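Local coordinates for protein laminin subunit ALPHA-1 (Mus musculus, PDB 2JD4) that forms part of the basement membrane protein laminin-111 and, through this pair of C-terminal G-like domains, probably serves in anchorage to the cell surface, at residues E227-T231 against F344-V348; N234-G239 against L338-F344. The protein carries 4 engineered substitutions. One frame throughout, in Å; residues are numbered along the deposited sequence.

Following the chain from its N-terminal side, strand 222-230 comes first, turns through 231-234 and runs on into strand 235-241; their partners wait about a hundred residues later, where the loop after strand 322-326 leads into strand 347-353. Contact 1 joins 227-231 to 344-348 and closes the larger loop. Contact 2 joins 234-239 to 338-344 within it, so the two nest and do not cross. Their centres lie about 12 Å apart and they share Phe-344, whose ring reaches both early segments. Together they fasten the chain on both sides of one corner of the second laminin G domain: an antiparallel strand pair after it, and a loop packed on strand 235-241 before it.

Contact 1 (E227-T231 against F344-V348); sequences EFRTT and FRGCV
Arg-229 and Cys-347 bury the most surface here and form the hydrogen-bonded pair of a short antiparallel match between strands 222-230 and 347-353. Arg-229 N gives to Cys-347 O at 3.0 Å, in the carbonyl plane, and Cys-347 N returns a bond of 3.0 Å to Arg-229 O. Both side chains leave on the same face of the sheet. Arg-229 holds CG between its backbone N and carbonyl carbon (chi1 70°), which lays CG against Cys-347 CB at 3.9 Å. Its long chain carries the charge past the cystine formed by Cys-347 and Cys-378 to a salt bridge with Asp-12, while NE bonds Gly-283 O.

Phe-344 and Thr-230 meet on the other face. The ring presents its CZ corner to Arg-229 O at 3.5 Å, and its CE1 lies 3.7 Å from Thr-230 CB. Threonine suits this spot because it lays its branched carbon, CB, against the ring while OG1 gives to Arg-345 O at 2.6 Å, nearly along the C=O axis, and also bonds Ser-232 N. Water 1 gives a second bond to that carbonyl oxygen and accepts from Thr-231 N. At Gly-346 the chain turns a corner into strand 347-353, with backbone angles that a side chain would not tolerate. Strand pairing thus gives way to a hydroxyl and a water that satisfy Arg-345 O, beside a disulfide and a buried arginine whose charge is probably balanced by Asp-12.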
loop_
_atom_site.group_PDB
_atom_site.type_symbol
_atom_site.label_atom_id
_atom_site.label_comp_id
_atom_site.label_asym_id
_atom_site.label_seq_id
_atom_site.Cartn_x
_atom_site.Cartn_y
_atom_site.Cartn_z
ATOM N N GLU A 227 -12.364 -3.866 -4.102
ATOM C CA GLU A 227 -12.318 -4.483 -5.420
ATOM C C GLU A 227 -11.387 -5.672 -5.276
ATOM O O GLU A 227 -10.383 -5.595 -4.563
ATOM C CB GLU A 227 -11.748 -3.524 -6.463
ATOM C CG GLU A 227 -12.586 -2.292 -6.719
ATOM C CD GLU A 227 -11.933 -1.363 -7.721
ATOM O OE1 GLU A 227 -11.600 -1.832 -8.830
ATOM O OE2 GLU A 227 -11.750 -0.169 -7.403
ATOM N N PHE A 228 -11.711 -6.776 -5.940
ATOM C CA PHE A 228 -10.868 -7.955 -5.849
ATOM C C PHE A 228 -10.778 -8.684 -7.184
ATOM O O PHE A 228 -11.659 -8.558 -8.028
ATOM C CB PHE A 228 -11.421 -8.909 -4.777
ATOM C CG PHE A 228 -12.684 -9.634 -5.189
ATOM C CD1 PHE A 228 -12.619 -10.800 -5.951
ATOM C CD2 PHE A 228 -13.936 -9.147 -4.817
ATOM C CE1 PHE A 228 -13.784 -11.473 -6.335
ATOM C CE2 PHE A 228 -15.110 -9.812 -5.196
ATOM C CZ PHE A 228 -15.032 -10.977 -5.957
ATOM N N ARG A 229 -9.702 -9.444 -7.359
ATOM C CA ARG A 229 -9.491 -10.246 -8.558
ATOM C C ARG A 229 -8.880 -11.539 -8.050
ATOM O O ARG A 229 -8.033 -11.525 -7.152
ATOM C CB ARG A 229 -8.531 -9.566 -9.548
ATOM C CG ARG A 229 -7.072 -9.491 -9.099
ATOM C CD ARG A 229 -6.152 -9.070 -10.251
ATOM N NE ARG A 229 -6.043 -10.096 -11.291
ATOM C CZ ARG A 229 -5.367 -11.232 -11.160
ATOM N NH1 ARG A 229 -4.728 -11.499 -10.032
ATOM N NH2 ARG A 229 -5.330 -12.106 -12.157
ATOM N N THR A 230 -9.313 -12.663 -8.605
ATOM C CA THR A 230 -8.793 -13.945 -8.156
ATOM C C THR A 230 -9.043 -15.045 -9.178
ATOM O O THR A 230 -9.921 -14.923 -10.028
ATOM C CB THR A 230 -9.459 -14.359 -6.811
ATOM O OG1 THR A 230 -8.926 -15.611 -6.361
ATOM C CG2 THR A 230 -10.962 -14.483 -6.982
ATOM N N THR A 231 -8.246 -16.105 -9.092
ATOM C CA THR A 231 -8.392 -17.260 -9.967
ATOM C C THR A 231 -8.624 -18.502 -9.101
ATOM O O THR A 231 -8.308 -19.624 -9.506
ATOM C CB THR A 231 -7.139 -17.491 -10.840
ATOM O OG1 THR A 231 -5.992 -17.707 -10.004
ATOM C CG2 THR A 231 -6.901 -16.292 -11.739
ATOM N N PHE A 344 -7.105 -16.163 1.121
ATOM C CA PHE A 344 -7.360 -15.631 -0.219
ATOM C C PHE A 344 -6.088 -15.639 -1.081
ATOM O O PHE A 344 -4.974 -15.506 -0.568
ATOM C CB PHE A 344 -7.874 -14.185 -0.095
ATOM C CG PHE A 344 -8.170 -13.503 -1.414
ATOM C CD1 PHE A 344 -9.292 -13.846 -2.160
ATOM C CD2 PHE A 344 -7.362 -12.462 -1.867
ATOM C CE1 PHE A 344 -9.613 -13.159 -3.329
ATOM C CE2 PHE A 344 -7.672 -11.765 -3.040
ATOM C CZ PHE A 344 -8.803 -12.116 -3.770
ATOM N N ARG A 345 -6.266 -15.816 -2.389
ATOM C CA ARG A 345 -5.154 -15.765 -3.342
ATOM C C ARG A 345 -5.620 -14.881 -4.494
ATOM O O ARG A 345 -6.599 -15.195 -5.166
ATOM C CB ARG A 345 -4.783 -17.148 -3.886
ATOM C CG ARG A 345 -3.641 -17.066 -4.911
ATOM C CD ARG A 345 -3.198 -18.427 -5.421
ATOM N NE ARG A 345 -2.248 -18.287 -6.526
ATOM C CZ ARG A 345 -0.995 -17.859 -6.399
ATOM N NH1 ARG A 345 -0.517 -17.529 -5.209
ATOM N NH2 ARG A 345 -0.219 -17.746 -7.469
ATOM N N GLY A 346 -4.916 -13.774 -4.709
ATOM C CA GLY A 346 -5.272 -12.829 -5.755
ATOM C C GLY A 346 -4.907 -11.428 -5.279
ATOM O O GLY A 346 -3.994 -11.276 -4.471
ATOM N N CYS A 347 -5.593 -10.399 -5.770
ATOM C CA CYS A 347 -5.288 -9.040 -5.315
ATOM C C CYS A 347 -6.551 -8.303 -4.863
ATOM O O CYS A 347 -7.664 -8.597 -5.319
ATOM C CB CYS A 347 -4.587 -8.219 -6.422
ATOM S SG CYS A 347 -3.020 -8.913 -7.057
ATOM N N VAL A 348 -6.359 -7.355 -3.948
ATOM C CA VAL A 348 -7.436 -6.520 -3.425
ATOM C C VAL A 348 -6.979 -5.059 -3.546
ATOM O O VAL A 348 -5.811 -4.749 -3.312
ATOM C CB VAL A 348 -7.719 -6.847 -1.945
ATOM C CG1 VAL A 348 -8.683 -5.823 -1.347
ATOM C CG2 VAL A 348 -8.281 -8.256 -1.834
HETATM O O HOH W 1 -5.668 -16.122 -7.654
#

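Contact 2 (N234-G239 against L338-F344); sequences NGVLLG and LSSRASF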
loop_
_atom_site.group_PDB
_atom_site.type_symbol
_atom_site.label_atom_id
_atom_site.label_comp_id
_atom_site.label_asym_id
_atom_site.label_seq_id
_atom_site.Cartn_x
_atom_site.Cartn_y
_atom_site.Cartn_z
ATOM N N ASN A 234 -12.201 -20.348 -3.516
ATOM C CA ASN A 234 -12.411 -20.182 -2.081
ATOM C C ASN A 234 -11.375 -19.266 -1.438
ATOM O O ASN A 234 -10.180 -19.396 -1.688
ATOM C CB ASN A 234 -12.387 -21.544 -1.379
ATOM C CG ASN A 234 -13.424 -22.500 -1.929
ATOM O OD1 ASN A 234 -13.148 -23.270 -2.848
ATOM N ND2 ASN A 234 -14.632 -22.442 -1.384
ATOM N N GLY A 235 -11.839 -18.341 -0.603
ATOM C CA GLY A 235 -10.912 -17.441 0.050
ATOM C C GLY A 235 -11.579 -16.428 0.950
ATOM O O GLY A 235 -12.563 -15.793 0.567
ATOM N N VAL A 236 -11.043 -16.290 2.157
ATOM C CA VAL A 236 -11.558 -15.335 3.122
ATOM C C VAL A 236 -11.117 -13.937 2.699
ATOM O O VAL A 236 -9.975 -13.741 2.301
ATOM C CB VAL A 236 -11.000 -15.616 4.535
ATOM C CG1 VAL A 236 -11.417 -14.499 5.485
ATOM C CG2 VAL A 236 -11.496 -16.979 5.035
ATOM N N LEU A 237 -12.020 -12.967 2.790
ATOM C CA LEU A 237 -11.689 -11.594 2.424
ATOM C C LEU A 237 -11.488 -10.715 3.657
ATOM O O LEU A 237 -10.460 -10.044 3.789
ATOM C CB LEU A 237 -12.790 -11.000 1.535
ATOM C CG LEU A 237 -12.924 -11.611 0.131
ATOM C CD1 LEU A 237 -14.201 -11.106 -0.544
ATOM C CD2 LEU A 237 -11.691 -11.241 -0.705
ATOM N N LEU A 238 -12.458 -10.729 4.569
ATOM C CA LEU A 238 -12.355 -9.905 5.762
ATOM C C LEU A 238 -13.170 -10.425 6.943
ATOM O O LEU A 238 -14.237 -11.020 6.765
ATOM C CB LEU A 238 -12.775 -8.468 5.418
ATOM C CG LEU A 238 -12.699 -7.347 6.460
ATOM C CD1 LEU A 238 -12.451 -6.017 5.748
ATOM C CD2 LEU A 238 -13.984 -7.305 7.294
ATOM N N GLY A 239 -12.642 -10.201 8.147
ATOM C CA GLY A 239 -13.313 -10.620 9.362
ATOM C C GLY A 239 -12.946 -9.765 10.566
ATOM O O GLY A 239 -11.781 -9.401 10.765
ATOM N N LEU A 338 -17.365 -16.234 10.127
ATOM C CA LEU A 338 -16.665 -16.738 8.949
ATOM C C LEU A 338 -16.764 -18.261 8.991
ATOM O O LEU A 338 -16.402 -18.880 9.987
ATOM C CB LEU A 338 -15.185 -16.315 8.952
ATOM C CG LEU A 338 -14.879 -14.887 8.479
ATOM C CD1 LEU A 338 -13.380 -14.610 8.581
ATOM C CD2 LEU A 338 -15.354 -14.716 7.033
ATOM N N SER A 339 -17.276 -18.870 7.927
ATOM C CA SER A 339 -17.376 -20.328 7.895
ATOM C C SER A 339 -16.084 -20.936 7.348
ATOM O O SER A 339 -15.708 -22.061 7.702
ATOM C CB SER A 339 -18.572 -20.774 7.037
ATOM O OG SER A 339 -18.431 -20.380 5.682
ATOM N N SER A 340 -15.396 -20.183 6.498
ATOM C CA SER A 340 -14.155 -20.650 5.896
ATOM C C SER A 340 -12.914 -20.206 6.655
ATOM O O SER A 340 -12.940 -19.231 7.408
ATOM C CB SER A 340 -14.042 -20.166 4.446
ATOM O OG SER A 340 -12.777 -20.519 3.905
ATOM N N ARG A 341 -11.827 -20.926 6.408
ATOM C CA ARG A 341 -10.534 -20.685 7.032
ATOM C C ARG A 341 -9.447 -20.577 5.945
ATOM O O ARG A 341 -8.270 -20.362 6.242
ATOM C CB ARG A 341 -10.243 -21.861 7.969
ATOM C CG ARG A 341 -9.097 -21.696 8.923
ATOM C CD ARG A 341 -9.031 -22.900 9.865
ATOM N NE ARG A 341 -10.153 -22.958 10.805
ATOM C CZ ARG A 341 -10.225 -22.259 11.937
ATOM N NH1 ARG A 341 -9.244 -21.438 12.278
ATOM N NH2 ARG A 341 -11.271 -22.392 12.742
ATOM N N ALA A 342 -9.856 -20.718 4.686
ATOM C CA ALA A 342 -8.938 -20.675 3.549
ATOM C C ALA A 342 -8.428 -19.271 3.220
ATOM O O ALA A 342 -9.220 -18.353 3.042
ATOM C CB ALA A 342 -9.622 -21.278 2.321
ATOM N N SER A 343 -7.107 -19.111 3.133
ATOM C CA SER A 343 -6.510 -17.809 2.815
ATOM C C SER A 343 -6.755 -17.427 1.349
ATOM O O SER A 343 -6.632 -18.259 0.451
ATOM C CB SER A 343 -4.997 -17.826 3.086
ATOM O OG SER A 343 -4.695 -17.902 4.475
ATOM N N PHE A 344 -7.105 -16.163 1.121
ATOM C CA PHE A 344 -7.360 -15.631 -0.219
ATOM C C PHE A 344 -6.088 -15.639 -1.081
ATOM O O PHE A 344 -4.974 -15.506 -0.568
ATOM C CB PHE A 344 -7.874 -14.185 -0.095
ATOM C CG PHE A 344 -8.170 -13.503 -1.414
ATOM C CD1 PHE A 344 -9.292 -13.846 -2.160
ATOM C CD2 PHE A 344 -7.362 -12.462 -1.867
ATOM C CE1 PHE A 344 -9.613 -13.159 -3.329
ATOM C CE2 PHE A 344 -7.672 -11.765 -3.040
ATOM C CZ PHE A 344 -8.803 -12.116 -3.770
#
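A loop packs here on a strand: 338-344, which has no regular structure, wraps round Val-236 on strand 235-241 in the second laminin G domain, on the approach to strand 347-353. Val-236 has by far the most surface buried. Its backbone N donates to Ala-342 O over 2.9 Å, with an N-H...O angle of 161°, and its two methyls spread over the loop. CG1, anti to the backbone N (chi1 173°), meets Leu-338 CD1 at 3.7 Å; CG2 lies against the Ser-340 and Ala-342 carbonyl oxygens, the latter at 3.3 Å. One branched residue can thus touch Leu-338 with one methyl and the carbonyls of Ser-340 and Ala-342 with the other, while both Val-236 and Leu-338 also touch Tyr-329.

An ST turn lies within the curve: Ser-340 OG accepts from Ala-342 N at 3.0 Å. Serine suits the place because its short side chain can accept from the amide two residues further on. Strand 235-241 belongs to the beta-sandwich of the laminin G fold, and it too is irregular: Leu-237 and Leu-238 both face Leu-250 on strand 247-253 in a classic beta bulge.

Leu-237 sends CD2 over one face of the Phe-344 ring, a CH-pi contact 4.0 Å from the centroid and offset toward the rim. Phe-344 CB sits 3.2 Å from Val-236 O. Gly-235 brings its CA within 4.0 Å of Phe-344 CA, a closeness that suits a residue without a side chain. Further along the strand, Gly-239 likewise accommodates a leucine, its CA lying 4.1 Å from Leu-338 CD1.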